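BtGH115A (Bacteroides thetaiotaomicron, PDB 5BY3) acts as a family GH115 4-O-methyl-alpha-glucuronidase with specificity for decorated arabinogalactans. Local coordinates at residues N168-G173 and W212-E217; S185-E190 and C218-F223. All coordinates share one frame; numbering follows the deposited sequence.

Overall arrangement
Contacts 1 and 2 both use the loop after strand 210-212, taking consecutive pieces of it. In contact 1 it meets the loop after the adjacent strand 162-166, in a buried, polar place near a bound nickel ion. In contact 2 it meets the loop between helices 174-182 and 193-205, farther from the chain centre and only partly buried, where the two loops are joined by one backbone hydrogen bond, CA-H...O contacts and a small apolar touch. The centres of contacts 1 and 2 lie about 10 Å apart. Glu170 of contact 1 and Thr219 of contact 2 probably share a hydrogen bond, and Asp171 packs against Cys218.

Contact 1 of 2, residues N168-G173 and W212-E217; sequences NDEDWG and WPAMHE
The loop bearing Ala214 and His216 runs past the loop of Asn168 to Asp171, neither with regular structure, and the backbones are nearest at the CA atoms of Asn168 and Ala214, 5.5 Å apart. His216 reaches into the opposing loop. Its ND1 donates to Asp171 OD1 at 2.7 Å, with an N-H...O angle of 150°, meeting the syn lone pair while the carboxylate stands nearly upright to the ring (planes 89° apart). The backbone N of Asp169 lies over one ring face, toward the rim, and Asp169 OD1 comes within 3.5 Å of His216 CE1. Near the far nitrogen, Asn168 OD1 is 3.5 Å from His216 NE2, at an angle too poor for a hydrogen bond. Glu170, bent at chi2 (-89°), brings its carboxylate to His216 CB: its OE1 lies 2.8 Å from a water that probably donates to it and accepts from Met215 N. Its OE2 takes up His216 N, although its modelled place is doubtful, and is probably also hydrogen-bonded to Thr219 OG1. The rings of His298 and Trp397 meet His216 too. An alanine in place of His216 would probably leave Asp171 OD1 without its N-H donor and open a gap beside Asp169. These loops follow adjacent parallel strands of the TIM barrel, the side chain of Asp169 about 6 Å from the bound nickel; the ND1 bond probably helps to set the rotation of the imidazole within this carboxylate-rich cluster.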
loop_
_atom_site.group_PDB
_atom_site.type_symbol
_atom_site.label_atom_id
_atom_site.label_comp_id
_atom_site.label_asym_id
_atom_site.label_seq_id
_atom_site.Cartn_x
_atom_site.Cartn_y
_atom_site.Cartn_z
ATOM N N ASN A 168 -0.565 10.662 -4.271
ATOM C CA ASN A 168 0.776 11.289 -4.268
ATOM C C ASN A 168 1.489 10.946 -5.545
ATOM O O ASN A 168 1.116 9.992 -6.201
ATOM C CB ASN A 168 1.611 10.710 -3.114
ATOM C CG ASN A 168 2.817 11.563 -2.741
ATOM O OD1 ASN A 168 2.786 12.796 -2.823
ATOM N ND2 ASN A 168 3.863 10.913 -2.261
ATOM N N ASP A 169 2.531 11.689 -5.911
ATOM C CA ASP A 169 3.270 11.385 -7.151
ATOM C C ASP A 169 2.353 11.292 -8.393
ATOM O O ASP A 169 2.606 10.510 -9.345
ATOM C CB ASP A 169 4.117 10.115 -6.970
ATOM C CG ASP A 169 5.124 10.232 -5.806
ATOM O OD1 ASP A 169 5.912 11.224 -5.764
ATOM O OD2 ASP A 169 5.136 9.326 -4.931
ATOM N N GLU A 170 1.323 12.143 -8.378
ATOM C CA GLU A 170 0.221 12.158 -9.318
ATOM C C GLU A 170 0.503 12.908 -10.631
ATOM O O GLU A 170 -0.408 12.982 -11.482
ATOM C CB GLU A 170 -1.050 12.743 -8.642
ATOM C CG GLU A 170 -1.035 14.270 -8.396
ATOM C CD GLU A 170 -0.439 14.722 -7.055
ATOM O OE1 GLU A 170 0.395 14.008 -6.495
ATOM O OE2 GLU A 170 -0.807 15.812 -6.539
ATOM N N ASP A 171 1.725 13.445 -10.792
ATOM C CA ASP A 171 2.063 14.349 -11.919
ATOM C C ASP A 171 1.860 13.706 -13.297
ATOM O O ASP A 171 1.721 14.448 -14.271
ATOM C CB ASP A 171 3.526 14.848 -11.917
ATOM C CG ASP A 171 3.989 15.504 -10.602
ATOM O OD1 ASP A 171 3.594 15.081 -9.499
ATOM O OD2 ASP A 171 4.839 16.427 -10.694
ATOM N N TRP A 172 1.890 12.358 -13.374
ATOM C CA TRP A 172 1.923 11.612 -14.654
ATOM C C TRP A 172 0.763 10.629 -14.815
ATOM O O TRP A 172 0.812 9.733 -15.640
ATOM C CB TRP A 172 3.264 10.894 -14.855
ATOM C CG TRP A 172 4.409 11.783 -14.617
ATOM C CD1 TRP A 172 5.044 12.552 -15.548
ATOM C CD2 TRP A 172 5.052 12.067 -13.349
ATOM N NE1 TRP A 172 6.043 13.306 -14.948
ATOM C CE2 TRP A 172 6.062 13.042 -13.602
ATOM C CE3 TRP A 172 4.861 11.615 -12.039
ATOM C CZ2 TRP A 172 6.888 13.565 -12.585
ATOM C CZ3 TRP A 172 5.682 12.130 -11.021
ATOM C CH2 TRP A 172 6.691 13.086 -11.307
ATOM N N GLY A 173 -0.305 10.821 -14.063
ATOM C CA GLY A 173 -1.432 9.902 -14.109
ATOM C C GLY A 173 -2.732 10.476 -13.602
ATOM O O GLY A 173 -3.544 10.979 -14.377
ATOM N N TRP A 212 -5.863 11.494 2.261
ATOM C CA TRP A 212 -4.882 12.561 2.146
ATOM C C TRP A 212 -4.897 12.963 0.679
ATOM O O TRP A 212 -4.442 12.215 -0.162
ATOM C CB TRP A 212 -3.480 12.096 2.547
ATOM C CG TRP A 212 -3.267 11.758 4.011
ATOM C CD1 TRP A 212 -4.205 11.735 5.032
ATOM C CD2 TRP A 212 -2.033 11.348 4.606
ATOM N NE1 TRP A 212 -3.607 11.371 6.222
ATOM C CE2 TRP A 212 -2.284 11.110 5.985
ATOM C CE3 TRP A 212 -0.727 11.179 4.113
ATOM C CZ2 TRP A 212 -1.276 10.715 6.857
ATOM C CZ3 TRP A 212 0.264 10.782 4.975
ATOM C CH2 TRP A 212 -0.002 10.565 6.320
ATOM N N PRO A 213 -5.449 14.147 0.360
ATOM C CA PRO A 213 -5.633 14.559 -1.042
ATOM C C PRO A 213 -4.305 14.786 -1.743
ATOM O O PRO A 213 -3.309 14.920 -1.054
ATOM C CB PRO A 213 -6.372 15.884 -0.901
ATOM C CG PRO A 213 -5.893 16.440 0.415
ATOM C CD PRO A 213 -5.760 15.243 1.308
ATOM N N ALA A 214 -4.291 14.821 -3.088
ATOM C CA ALA A 214 -3.083 15.210 -3.897
ATOM C C ALA A 214 -2.629 16.577 -3.485
ATOM O O ALA A 214 -3.464 17.431 -3.178
ATOM C CB ALA A 214 -3.401 15.241 -5.387
HETATM N N MSE A 215 -1.328 16.818 -3.523
HETATM C CA MSE A 215 -0.782 18.034 -2.923
HETATM C C MSE A 215 0.510 18.432 -3.546
HETATM O O MSE A 215 1.199 19.332 -3.054
HETATM C CB MSE A 215 -0.619 17.826 -1.394
HETATM C CG MSE A 215 0.201 16.623 -0.906
HETATM SE SE MSE A 215 2.123 16.736 -1.347
HETATM C CE MSE A 215 2.840 17.580 0.291
ATOM N N HIS A 216 0.876 17.758 -4.622
ATOM C CA HIS A 216 2.067 18.140 -5.355
ATOM C C HIS A 216 1.910 19.535 -5.945
ATOM O O HIS A 216 0.802 19.946 -6.288
ATOM C CB HIS A 216 2.372 17.100 -6.436
ATOM C CG HIS A 216 3.388 16.086 -6.011
ATOM N ND1 HIS A 216 4.214 15.434 -6.905
ATOM C CD2 HIS A 216 3.740 15.642 -4.783
ATOM C CE1 HIS A 216 5.019 14.625 -6.245
ATOM N NE2 HIS A 216 4.752 14.734 -4.955
ATOM N N GLU A 217 3.034 20.249 -6.051
ATOM C CA GLU A 217 3.101 21.602 -6.649
ATOM C C GLU A 217 2.316 21.731 -7.963
ATOM O O GLU A 217 1.603 22.711 -8.149
ATOM C CB GLU A 217 4.553 22.148 -6.748
ATOM C CG GLU A 217 5.666 21.142 -7.117
ATOM C CD GLU A 217 6.089 20.182 -5.982
ATOM O OE1 GLU A 217 6.104 18.945 -6.214
ATOM O OE2 GLU A 217 6.419 20.652 -4.866
HETATM O O HOH W 1 0.285 14.370 -3.740
HETATM O O HOH W 2 4.738 18.707 -9.027
#

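Contact 2 of 2, residues S185-E190 and C218-F223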
loop_
_atom_site.group_PDB
_atom_site.type_symbol
_atom_site.label_atom_id
_atom_site.label_comp_id
_atom_site.label_asym_id
_atom_site.label_seq_id
_atom_site.Cartn_x
_atom_site.Cartn_y
_atom_site.Cartn_z
ATOM N N SER A 185 -10.953 20.601 -16.796
ATOM C CA SER A 185 -11.030 21.883 -16.136
ATOM C C SER A 185 -10.013 22.826 -16.748
ATOM O O SER A 185 -9.001 22.402 -17.305
ATOM C CB SER A 185 -10.856 21.736 -14.618
ATOM O OG SER A 185 -10.721 23.004 -14.005
ATOM N N ASP A 186 -10.310 24.110 -16.670
ATOM C CA ASP A 186 -9.389 25.093 -17.198
ATOM C C ASP A 186 -8.380 25.678 -16.203
ATOM O O ASP A 186 -7.329 26.171 -16.631
ATOM C CB ASP A 186 -10.130 26.143 -18.009
ATOM C CG ASP A 186 -10.183 25.777 -19.483
ATOM O OD1 ASP A 186 -9.154 25.262 -20.004
ATOM O OD2 ASP A 186 -11.239 26.000 -20.118
ATOM N N VAL A 187 -8.688 25.605 -14.899
ATOM C CA VAL A 187 -7.694 25.856 -13.825
ATOM C C VAL A 187 -6.513 24.852 -13.904
ATOM O O VAL A 187 -6.734 23.636 -14.004
ATOM C CB VAL A 187 -8.322 25.870 -12.396
ATOM C CG1 VAL A 187 -7.342 26.457 -11.372
ATOM C CG2 VAL A 187 -9.632 26.660 -12.365
ATOM N N LYS A 188 -5.290 25.394 -13.819
ATOM C CA LYS A 188 -3.997 24.737 -14.136
ATOM C C LYS A 188 -3.790 23.287 -13.691
ATOM O O LYS A 188 -3.271 22.478 -14.473
ATOM C CB LYS A 188 -2.814 25.632 -13.685
ATOM C CG LYS A 188 -1.440 24.961 -13.572
ATOM C CD LYS A 188 -0.284 25.958 -13.618
ATOM C CE LYS A 188 0.879 25.541 -12.718
ATOM N NZ LYS A 188 1.667 24.341 -13.144
ATOM N N GLY A 189 -4.169 22.946 -12.461
ATOM C CA GLY A 189 -3.991 21.546 -12.019
ATOM C C GLY A 189 -5.164 21.063 -11.199
ATOM O O GLY A 189 -4.997 20.602 -10.060
ATOM N N GLU A 190 -6.358 21.184 -11.765
ATOM C CA GLU A 190 -7.543 20.950 -10.981
ATOM C C GLU A 190 -8.075 19.504 -11.072
ATOM O O GLU A 190 -8.316 18.991 -12.163
ATOM C CB GLU A 190 -8.615 21.990 -11.292
ATOM C CG GLU A 190 -9.658 22.093 -10.186
ATOM C CD GLU A 190 -10.716 23.148 -10.453
ATOM O OE1 GLU A 190 -11.273 23.166 -11.566
ATOM O OE2 GLU A 190 -10.988 23.949 -9.531
ATOM N N CYS A 218 2.375 20.710 -8.818
ATOM C CA CYS A 218 1.538 20.617 -10.042
ATOM C C CYS A 218 -0.005 20.578 -9.873
ATOM O O CYS A 218 -0.731 20.671 -10.855
ATOM C CB CYS A 218 1.972 19.398 -10.873
ATOM S SG CYS A 218 1.448 17.793 -10.192
ATOM N N THR A 219 -0.487 20.422 -8.643
ATOM C CA THR A 219 -1.920 20.241 -8.348
ATOM C C THR A 219 -2.540 21.427 -7.550
ATOM O O THR A 219 -1.888 22.011 -6.694
ATOM C CB THR A 219 -2.107 18.902 -7.587
ATOM O OG1 THR A 219 -1.801 17.837 -8.472
ATOM C CG2 THR A 219 -3.518 18.696 -7.062
ATOM N N LEU A 220 -3.792 21.754 -7.840
ATOM C CA LEU A 220 -4.542 22.712 -7.025
ATOM C C LEU A 220 -4.814 22.153 -5.625
ATOM O O LEU A 220 -5.467 21.112 -5.502
ATOM C CB LEU A 220 -5.884 23.102 -7.675
ATOM C CG LEU A 220 -6.524 24.377 -7.092
ATOM C CD1 LEU A 220 -5.734 25.625 -7.495
ATOM C CD2 LEU A 220 -8.006 24.505 -7.486
ATOM N N PRO A 221 -4.329 22.839 -4.565
ATOM C CA PRO A 221 -4.641 22.326 -3.224
ATOM C C PRO A 221 -6.117 22.071 -3.003
ATOM O O PRO A 221 -6.978 22.855 -3.435
ATOM C CB PRO A 221 -4.108 23.418 -2.297
ATOM C CG PRO A 221 -2.919 23.946 -3.055
ATOM C CD PRO A 221 -3.325 23.933 -4.508
ATOM N N PHE A 222 -6.381 20.941 -2.359
ATOM C CA PHE A 222 -7.713 20.433 -2.138
ATOM C C PHE A 222 -8.683 21.480 -1.636
ATOM O O PHE A 222 -9.767 21.638 -2.198
ATOM C CB PHE A 222 -7.664 19.287 -1.136
ATOM C CG PHE A 222 -8.991 18.663 -0.864
ATOM C CD1 PHE A 222 -9.515 17.727 -1.724
ATOM C CD2 PHE A 222 -9.717 19.008 0.277
ATOM C CE1 PHE A 222 -10.739 17.131 -1.464
ATOM C CE2 PHE A 222 -10.951 18.419 0.541
ATOM C CZ PHE A 222 -11.460 17.480 -0.342
ATOM N N PHE A 223 -8.287 22.180 -0.570
ATOM C CA PHE A 223 -9.191 23.066 0.160
ATOM C C PHE A 223 -9.326 24.441 -0.485
ATOM O O PHE A 223 -10.106 25.287 -0.030
ATOM C CB PHE A 223 -8.727 23.181 1.597
ATOM C CG PHE A 223 -9.117 22.020 2.465
ATOM C CD1 PHE A 223 -10.467 21.747 2.736
ATOM C CD2 PHE A 223 -8.138 21.245 3.079
ATOM C CE1 PHE A 223 -10.843 20.702 3.575
ATOM C CE2 PHE A 223 -8.499 20.201 3.933
ATOM C CZ PHE A 223 -9.852 19.932 4.184
#
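Leu220 and Glu190 each carry CG anti to the backbone N (chi1 -163° and -160°), which sets both CG atoms; the two side chains lie side by side, pointing the same way. The methyl CD2 of Leu220 rests 3.7 Å from Glu190 OE2 and also reaches Glu190 CG, while the other branch, CD1, meets Val187 CG1 at 4.3 Å. The backbones are joined by Leu220 N, which donates to Gly189 O at 2.8 Å in an almost straight bond (179°), the donor standing above the carbonyl plane. The same oxygen receives a CA-H...O contact from Thr219 CA at 3.5 Å. Gly189 CA returns one to Cys218 O at 3.6 Å; a CB on Gly189 would point at this carbonyl and come too close to it. In the barrel, this joins the loop after strand 210-212 to the turn linking helices 174-182 and 193-205, within the connection between strands 162-166 and 210-212. The turn is braced internally: Ser185 OG donates to Glu190 OE1, and Asn179 of helix 174-182 takes the backbone N of Glu190. On the opposing loop, Thr219 CG2 lies 3.8 Å from Gly189 O.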